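EscN (PDB 2OBL) belongs to a type III secretion system and carries a P-loop nucleotide-binding domain of the ATP synthase alpha/beta family. Local coordinates at residues I74-G79 and I244-E249; M166-R171 and I218-L223. The protein carries 1 engineered substitution. One frame throughout, in Å; residues are numbered along the deposited sequence.

Contact 1. Residues I74-G79 and I244-E249; sequences IGIFAG and IVLTRE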
ATOM      1  N   ILE A  74       5.035   3.720  -0.127  1.00 11.54           N
ATOM      2  CA  ILE A  74       4.576   3.066   1.101  1.00 12.02           C
ATOM      3  C   ILE A  74       4.565   1.570   0.894  1.00 11.99           C
ATOM      4  O   ILE A  74       4.113   1.101  -0.144  1.00 12.10           O
ATOM      5  CB  ILE A  74       3.114   3.500   1.400  1.00 13.06           C
ATOM      6  CG1 ILE A  74       3.008   5.028   1.485  1.00 14.18           C
ATOM      7  CG2 ILE A  74       2.567   2.792   2.644  1.00 14.47           C
ATOM      8  CD1 ILE A  74       1.673   5.568   0.981  1.00 14.85           C
ATOM      9  N   GLY A  75       5.063   0.809   1.863  1.00 11.60           N
ATOM     10  CA  GLY A  75       4.989  -0.646   1.764  1.00 12.41           C
ATOM     11  C   GLY A  75       3.936  -1.191   2.717  1.00 12.03           C
ATOM     12  O   GLY A  75       3.773  -0.678   3.825  1.00 13.42           O
ATOM     13  N   ILE A  76       3.218  -2.227   2.298  1.00 10.96           N
ATOM     14  CA  ILE A  76       2.357  -2.960   3.222  1.00 11.34           C
ATOM     15  C   ILE A  76       2.904  -4.387   3.268  1.00 10.45           C
ATOM     16  O   ILE A  76       2.971  -5.055   2.237  1.00 10.20           O
ATOM     17  CB  ILE A  76       0.885  -2.990   2.758  1.00 11.44           C
ATOM     18  CG1 ILE A  76       0.302  -1.565   2.738  1.00 11.67           C
ATOM     19  CG2 ILE A  76       0.064  -3.942   3.668  1.00 12.82           C
ATOM     20  CD1 ILE A  76      -1.148  -1.482   2.214  1.00 12.10           C
ATOM     21  N   PHE A  77       3.307  -4.815   4.465  1.00  9.79           N
ATOM     22  CA  PHE A  77       3.951  -6.111   4.689  1.00  9.96           C
ATOM     23  C   PHE A  77       2.913  -7.025   5.350  1.00 11.03           C
ATOM     24  O   PHE A  77       2.364  -6.680   6.392  1.00 11.08           O
ATOM     25  CB  PHE A  77       5.159  -5.946   5.621  1.00 10.78           C
ATOM     26  CG  PHE A  77       6.312  -5.187   5.004  1.00 10.66           C
ATOM     27  CD1 PHE A  77       7.459  -5.865   4.578  1.00 11.20           C
ATOM     28  CD2 PHE A  77       6.246  -3.809   4.827  1.00 11.45           C
ATOM     29  CE1 PHE A  77       8.517  -5.172   3.985  1.00 11.66           C
ATOM     30  CE2 PHE A  77       7.308  -3.115   4.238  1.00 11.07           C
ATOM     31  CZ  PHE A  77       8.435  -3.802   3.810  1.00 11.10           C
ATOM     32  N   ALA A  78       2.635  -8.176   4.740  1.00 10.44           N
ATOM     33  CA  ALA A  78       1.565  -9.047   5.215  1.00 10.97           C
ATOM     34  C   ALA A  78       1.760 -10.500   4.802  1.00 11.61           C
ATOM     35  O   ALA A  78       2.125 -10.794   3.669  1.00 10.78           O
ATOM     36  CB  ALA A  78       0.212  -8.542   4.720  1.00 10.33           C
ATOM     37  N   GLY A  79       1.486 -11.421   5.722  1.00 12.73           N
ATOM     38  CA  GLY A  79       1.443 -12.833   5.358  1.00 13.73           C
ATOM     39  C   GLY A  79       0.052 -13.207   4.869  1.00 15.18           C
ATOM     40  O   GLY A  79      -0.766 -12.329   4.573  1.00 14.47           O
ATOM     41  N   ILE A 244       3.520  -0.242   6.548  1.00 11.81           N
ATOM     42  CA  ILE A 244       2.389  -0.680   7.332  1.00 12.07           C
ATOM     43  C   ILE A 244       2.541  -2.186   7.484  1.00 12.07           C
ATOM     44  O   ILE A 244       2.645  -2.905   6.490  1.00 12.34           O
ATOM     45  CB  ILE A 244       1.083  -0.402   6.580  1.00 12.72           C
ATOM     46  CG1 ILE A 244       0.919   1.097   6.324  1.00 14.15           C
ATOM     47  CG2 ILE A 244      -0.121  -0.967   7.331  1.00 12.76           C
ATOM     48  CD1 ILE A 244       0.941   1.933   7.591  1.00 15.67           C
ATOM     49  N   VAL A 245       2.518  -2.668   8.711  1.00 10.45           N
ATOM     50  CA  VAL A 245       2.756  -4.090   8.950  1.00 11.46           C
ATOM     51  C   VAL A 245       1.513  -4.762   9.510  1.00 11.13           C
ATOM     52  O   VAL A 245       0.979  -4.320  10.535  1.00 11.48           O
ATOM     53  CB  VAL A 245       3.912  -4.289   9.927  1.00 12.00           C
ATOM     54  CG1 VAL A 245       4.080  -5.777  10.261  1.00 12.15           C
ATOM     55  CG2 VAL A 245       5.191  -3.689   9.343  1.00 11.77           C
ATOM     56  N   LEU A 246       1.065  -5.829   8.852  1.00  9.85           N
ATOM     57  CA  LEU A 246      -0.087  -6.594   9.341  1.00 10.34           C
ATOM     58  C   LEU A 246       0.431  -7.854  10.002  1.00 11.75           C
ATOM     59  O   LEU A 246       1.400  -8.444   9.526  1.00 11.93           O
ATOM     60  CB  LEU A 246      -1.005  -6.991   8.182  1.00 11.81           C
ATOM     61  CG  LEU A 246      -1.398  -5.884   7.220  1.00 12.13           C
ATOM     62  CD1 LEU A 246      -2.509  -6.367   6.252  1.00 13.19           C
ATOM     63  CD2 LEU A 246      -1.858  -4.659   7.993  1.00 12.11           C
ATOM     64  N   THR A 247      -0.224  -8.287  11.076  1.00 11.47           N
ATOM     65  CA  THR A 247       0.260  -9.441  11.821  1.00 13.20           C
ATOM     66  C   THR A 247      -0.793 -10.510  12.013  1.00 13.35           C
ATOM     67  O   THR A 247      -1.977 -10.210  12.172  1.00 13.62           O
ATOM     68  CB  THR A 247       0.793  -9.046  13.215  1.00 13.41           C
ATOM     69  OG1 THR A 247      -0.281  -8.510  14.007  1.00 13.30           O
ATOM     70  CG2 THR A 247       1.923  -8.025  13.097  1.00 12.42           C
ATOM     71  N   ARG A 248      -0.338 -11.758  12.006  1.00 14.88           N
ATOM     72  CA  ARG A 248      -1.193 -12.901  12.335  1.00 16.16           C
ATOM     73  C   ARG A 248      -1.774 -12.748  13.738  1.00 15.71           C
ATOM     74  O   ARG A 248      -2.933 -13.087  13.980  1.00 16.19           O
ATOM     75  CB  ARG A 248      -0.403 -14.206  12.206  1.00 18.65           C
ATOM     76  CG  ARG A 248      -1.235 -15.466  12.402  1.00 21.44           C
ATOM     77  CD  ARG A 248      -0.668 -16.638  11.606  1.00 24.28           C
ATOM     78  NE  ARG A 248      -0.890 -16.459  10.172  1.00 26.46           N
ATOM     79  CZ  ARG A 248       0.071 -16.199   9.292  1.00 27.08           C
ATOM     80  NH1 ARG A 248       1.333 -16.097   9.697  1.00 27.52           N
ATOM     81  NH2 ARG A 248      -0.227 -16.041   8.008  1.00 27.18           N
ATOM     82  N   GLU A 249      -0.978 -12.215  14.658  1.00 14.94           N
ATOM     83  CA  GLU A 249      -1.429 -12.017  16.033  1.00 14.92           C
ATOM     84  C   GLU A 249      -2.690 -11.156  16.147  1.00 14.45           C
ATOM     85  O   GLU A 249      -3.608 -11.485  16.915  1.00 13.65           O
ATOM     86  CB  GLU A 249      -0.294 -11.457  16.897  1.00 15.12           C
ATOM     87  CG  GLU A 249       0.797 -12.482  17.214  1.00 15.47           C
ATOM     88  CD  GLU A 249       1.706 -12.824  16.026  1.00 16.63           C
ATOM     89  OE1 GLU A 249       1.800 -12.025  15.056  1.00 15.35           O
ATOM     90  OE2 GLU A 249       2.333 -13.909  16.074  1.00 17.28           O
TER
HETATM   91  O   HOH W   1       1.230 -10.972   8.402  1.00 23.30           O

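Contact 2. Residues M166-R171 and I218-L223; sequences MDSVTR and IYTVLL. With IMD (imidazole), chain D.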
ATOM      1  N   MET A 166       0.592  -1.745  -6.128  1.00 14.22           N
ATOM      2  CA  MET A 166       1.196  -2.925  -6.716  1.00 16.07           C
ATOM      3  C   MET A 166       1.137  -4.081  -5.731  1.00 15.16           C
ATOM      4  O   MET A 166       1.798  -4.056  -4.698  1.00 13.45           O
ATOM      5  CB  MET A 166       2.642  -2.645  -7.109  1.00 17.24           C
ATOM      6  CG  MET A 166       3.306  -3.888  -7.693  1.00 18.89           C
ATOM      7  SD  MET A 166       5.015  -3.641  -8.187  1.00 23.33           S
ATOM      8  CE  MET A 166       4.867  -2.116  -9.077  1.00 21.56           C
ATOM      9  N   ASP A 167       0.332  -5.086  -6.059  1.00 14.71           N
ATOM     10  CA  ASP A 167       0.167  -6.264  -5.218  1.00 14.39           C
ATOM     11  C   ASP A 167       0.608  -7.447  -6.087  1.00 12.84           C
ATOM     12  O   ASP A 167      -0.209  -7.975  -6.846  1.00 10.93           O
ATOM     13  CB  ASP A 167      -1.321  -6.392  -4.816  1.00 15.36           C
ATOM     14  CG  ASP A 167      -1.583  -7.483  -3.768  1.00 16.15           C
ATOM     15  OD1 ASP A 167      -0.705  -7.783  -2.932  1.00 15.75           O
ATOM     16  OD2 ASP A 167      -2.696  -8.054  -3.774  1.00 17.77           O
ATOM     17  N   SER A 168       1.875  -7.865  -6.007  1.00 11.63           N
ATOM     18  CA  SER A 168       2.834  -7.457  -4.980  1.00 11.31           C
ATOM     19  C   SER A 168       4.215  -7.243  -5.574  1.00 11.77           C
ATOM     20  O   SER A 168       4.534  -7.801  -6.625  1.00 11.82           O
ATOM     21  CB  SER A 168       2.965  -8.590  -3.955  1.00 10.94           C
ATOM     22  OG  SER A 168       3.400  -9.796  -4.597  1.00 10.46           O
ATOM     23  N   VAL A 169       5.051  -6.467  -4.890  1.00 11.63           N
ATOM     24  CA  VAL A 169       6.426  -6.346  -5.336  1.00 12.82           C
ATOM     25  C   VAL A 169       7.116  -7.702  -5.172  1.00 12.38           C
ATOM     26  O   VAL A 169       8.023  -8.033  -5.928  1.00 11.55           O
ATOM     27  CB  VAL A 169       7.173  -5.177  -4.636  1.00 14.10           C
ATOM     28  CG1 VAL A 169       7.392  -5.450  -3.155  1.00 14.48           C
ATOM     29  CG2 VAL A 169       8.499  -4.896  -5.359  1.00 15.63           C
ATOM     30  N   THR A 170       6.662  -8.490  -4.189  1.00 10.48           N
ATOM     31  CA  THR A 170       7.217  -9.833  -3.977  1.00 11.05           C
ATOM     32  C   THR A 170       7.093 -10.719  -5.219  1.00 11.23           C
ATOM     33  O   THR A 170       8.059 -11.355  -5.643  1.00 10.80           O
ATOM     34  CB  THR A 170       6.508 -10.515  -2.798  1.00 10.65           C
ATOM     35  OG1 THR A 170       6.739  -9.743  -1.611  1.00 10.39           O
ATOM     36  CG2 THR A 170       7.029 -11.954  -2.612  1.00 10.96           C
ATOM     37  N   ARG A 171       5.900 -10.769  -5.804  1.00 11.09           N
ATOM     38  CA  ARG A 171       5.693 -11.644  -6.967  1.00 11.62           C
ATOM     39  C   ARG A 171       6.237 -11.035  -8.243  1.00 11.48           C
ATOM     40  O   ARG A 171       6.654 -11.769  -9.159  1.00 11.34           O
ATOM     41  CB  ARG A 171       4.227 -12.063  -7.093  1.00 12.33           C
ATOM     42  CG  ARG A 171       3.788 -12.969  -5.936  1.00 15.15           C
ATOM     43  CD  ARG A 171       2.496 -13.707  -6.254  1.00 17.42           C
ATOM     44  NE  ARG A 171       1.864 -14.268  -5.057  1.00 20.34           N
ATOM     45  CZ  ARG A 171       2.031 -15.518  -4.653  1.00 22.75           C
ATOM     46  NH1 ARG A 171       2.808 -16.339  -5.352  1.00 23.89           N
ATOM     47  NH2 ARG A 171       1.403 -15.955  -3.560  1.00 23.06           N
ATOM     48  N   ILE A 218       1.767   2.405  -3.354  1.00 10.75           N
ATOM     49  CA  ILE A 218       1.737   1.406  -2.299  1.00 10.57           C
ATOM     50  C   ILE A 218       2.197   0.097  -2.899  1.00 11.45           C
ATOM     51  O   ILE A 218       1.619  -0.367  -3.886  1.00 11.51           O
ATOM     52  CB  ILE A 218       0.315   1.243  -1.773  1.00 11.00           C
ATOM     53  CG1 ILE A 218      -0.108   2.487  -0.990  1.00 11.50           C
ATOM     54  CG2 ILE A 218       0.184   0.002  -0.911  1.00 10.56           C
ATOM     55  CD1 ILE A 218      -1.615   2.470  -0.628  1.00 11.53           C
ATOM     56  N   TYR A 219       3.226  -0.493  -2.291  1.00 10.79           N
ATOM     57  CA  TYR A 219       3.805  -1.765  -2.743  1.00 11.22           C
ATOM     58  C   TYR A 219       3.599  -2.819  -1.669  1.00 10.88           C
ATOM     59  O   TYR A 219       3.983  -2.602  -0.512  1.00 11.73           O
ATOM     60  CB  TYR A 219       5.312  -1.590  -2.993  1.00 12.57           C
ATOM     61  CG  TYR A 219       5.638  -0.497  -3.972  1.00 13.33           C
ATOM     62  CD1 TYR A 219       5.662  -0.756  -5.342  1.00 13.33           C
ATOM     63  CD2 TYR A 219       5.903   0.808  -3.533  1.00 13.59           C
ATOM     64  CE1 TYR A 219       5.949   0.244  -6.257  1.00 12.75           C
ATOM     65  CE2 TYR A 219       6.184   1.826  -4.442  1.00 13.38           C
ATOM     66  CZ  TYR A 219       6.213   1.532  -5.800  1.00 13.00           C
ATOM     67  OH  TYR A 219       6.489   2.526  -6.689  1.00 12.87           O
ATOM     68  N   THR A 220       3.005  -3.951  -2.016  1.00 10.48           N
ATOM     69  CA  THR A 220       2.870  -5.002  -0.985  1.00  9.29           C
ATOM     70  C   THR A 220       4.033  -5.979  -1.018  1.00 10.65           C
ATOM     71  O   THR A 220       4.584  -6.293  -2.073  1.00 11.51           O
ATOM     72  CB  THR A 220       1.553  -5.777  -1.058  1.00 10.93           C
ATOM     73  OG1 THR A 220       1.534  -6.584  -2.234  1.00 10.49           O
ATOM     74  CG2 THR A 220       0.356  -4.814  -1.062  1.00 11.15           C
ATOM     75  N   VAL A 221       4.384  -6.455   0.170  1.00  9.74           N
ATOM     76  CA  VAL A 221       5.426  -7.433   0.383  1.00 10.32           C
ATOM     77  C   VAL A 221       4.757  -8.614   1.098  1.00 11.83           C
ATOM     78  O   VAL A 221       4.145  -8.453   2.165  1.00 11.59           O
ATOM     79  CB  VAL A 221       6.560  -6.867   1.254  1.00 10.14           C
ATOM     80  CG1 VAL A 221       7.602  -7.975   1.564  1.00 11.21           C
ATOM     81  CG2 VAL A 221       7.212  -5.645   0.563  1.00 11.39           C
ATOM     82  N   LEU A 222       4.859  -9.787   0.496  1.00 11.59           N
ATOM     83  CA  LEU A 222       4.108 -10.950   0.963  1.00 14.02           C
ATOM     84  C   LEU A 222       5.041 -11.739   1.836  1.00 15.54           C
ATOM     85  O   LEU A 222       6.137 -12.120   1.399  1.00 17.22           O
ATOM     86  CB  LEU A 222       3.653 -11.806  -0.211  1.00 16.82           C
ATOM     87  CG  LEU A 222       2.796 -11.074  -1.245  1.00 17.82           C
ATOM     88  CD1 LEU A 222       2.139 -12.095  -2.183  1.00 19.11           C
ATOM     89  CD2 LEU A 222       1.749 -10.151  -0.585  1.00 18.42           C
ATOM     90  N   LEU A 223       4.622 -11.954   3.078  1.00 14.10           N
ATOM     91  CA  LEU A 223       5.467 -12.608   4.059  1.00 15.10           C
ATOM     92  C   LEU A 223       5.174 -14.094   4.088  1.00 15.58           C
ATOM     93  O   LEU A 223       4.017 -14.510   4.076  1.00 15.78           O
ATOM     94  CB  LEU A 223       5.268 -11.987   5.437  1.00 15.66           C
ATOM     95  CG  LEU A 223       5.619 -10.503   5.538  1.00 17.03           C
ATOM     96  CD1 LEU A 223       5.313  -9.977   6.939  1.00 17.68           C
ATOM     97  CD2 LEU A 223       7.089 -10.266   5.165  1.00 17.57           C
TER
HETATM   98  N1  IMD D1295      -3.538 -10.662  -7.670  1.00 29.33           N
HETATM   99  C2  IMD D1295      -2.752  -9.827  -6.956  1.00 28.24           C
HETATM  100  N3  IMD D1295      -3.455  -9.428  -5.865  1.00 29.78           N
HETATM  101  C4  IMD D1295      -4.681 -10.010  -5.893  1.00 29.18           C
HETATM  102  C5  IMD D1295      -4.736 -10.787  -7.040  1.00 29.06           C

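Contact 1. Residues I74-G79 and I244-E249
I74 meets I244 only loosely, through CG2 against CG1 at 4.4 Å. The two segments then run in the same direction, paired as parallel strands. G75 makes the first backbone bond: its O accepts from I244 N at 2.8 Å. I76 is level with I244, and both side chains point the same way on one face of the sheet. I76 CG1 lies anti to the carbonyl carbon (chi1 -64°), and it packs against I244 CB at 4.1 Å. I76 CG2 faces L246 CG farther along. I244 O has two partners. F77 N donates to I244 O at 2.9 Å, and I76 CA lies 3.3 Å from I244 O in a CA-H...O contact. F77 is level with V245, and their side chains lie on the face away from I76 and I244. The F77 ring has I244 O at its edge, while F77 CB lies beside V245 CG2. F77 O accepts from L246 N at 2.9 Å in an almost straight bond (179°). At A78 the side chain meets L246, with A78 CB 3.8 Å from L246 CD1. G79 has no direct hydrogen bond to the second segment. A water takes its place, accepting from G79 N at 2.7 Å and donating to L246 O. R248 reaches back toward G79, but its NH2 is hydrogen-bonded to S80 O. A78 starts a sequence that fits a P-loop (Walker A), so this pairing lies where the strand leads into that loop, as in other P-loop folds. F77 makes a cation-pi contact with R237. Helix 84-94 instead packs over I76, A78 and L246. Strand 73-78 is flanked by strand 242-245 and strand 214-222.

Contact 2. Residues M166-R171 and I218-L223
T220 OG1 sits between its backbone N and carbonyl carbon (chi1 69°), and D167 CG lies anti to its own N (chi1 -172°). These torsions go with a short bond between the side chains: T220 OG1 donates to D167 OD1 at 2.6 Å, and the bond falls on the anti lone pair of OD1. D167 OD2 accepts from imidazole N3 at 2.6 Å and forms a salt bridge with K84. The imidazole is probably from the crystallisation liquor. One residue before D167, M166 pairs with Y219 as parallel strands, through M166 N to I218 O and T220 N to M166 O. The M166 side chain bends at its end and meets the Y219 ring at the edge. M166 CE is 3.8 Å from Y219 CE1, and M166 SD is 5.4 Å from the ring centroid, a Met-aromatic contact. A run of apolar residues ending in D167 at the tip of a central strand is consistent with a Walker B motif of the P-loop fold. The D167-S168 peptide is cis. The chain then turns into helix 169-182 across the end of strand 214-222. V169 N donates to T220 O at 2.9 Å in a bent bond (138°), and V169 CG1 packs beside V221 CG2. T170 OG1 accepts from L222 N at 2.8 Å, so a side chain takes over the backbone pairing. S168 is the N-cap: its OG accepts from R171 N at 2.9 Å. L222 CD1 lies near that OG and 3.6 Å from R171 NE, which forms a salt bridge with E107.

Contacts 1 and 2 have centres 10 Å apart and belong to one sheet, with strands 73-78 and 214-222 as neighbours. Along the chain, contact 2 is nested inside the loop that contact 1 closes. Probable hydrogen bonds join them at I74 O to Y219 N and at A78 O to L223 N, each 2.8 Å. F77 CD1 also packs on V221 CB at 3.6 Å. The likely P-loop links the contacts: A78 of contact 1 is part of its pattern, and K84 binds D167 of contact 2. The calcium ion, held by N229 and D234, is about 9 Å from the side chains of both F77 and V221.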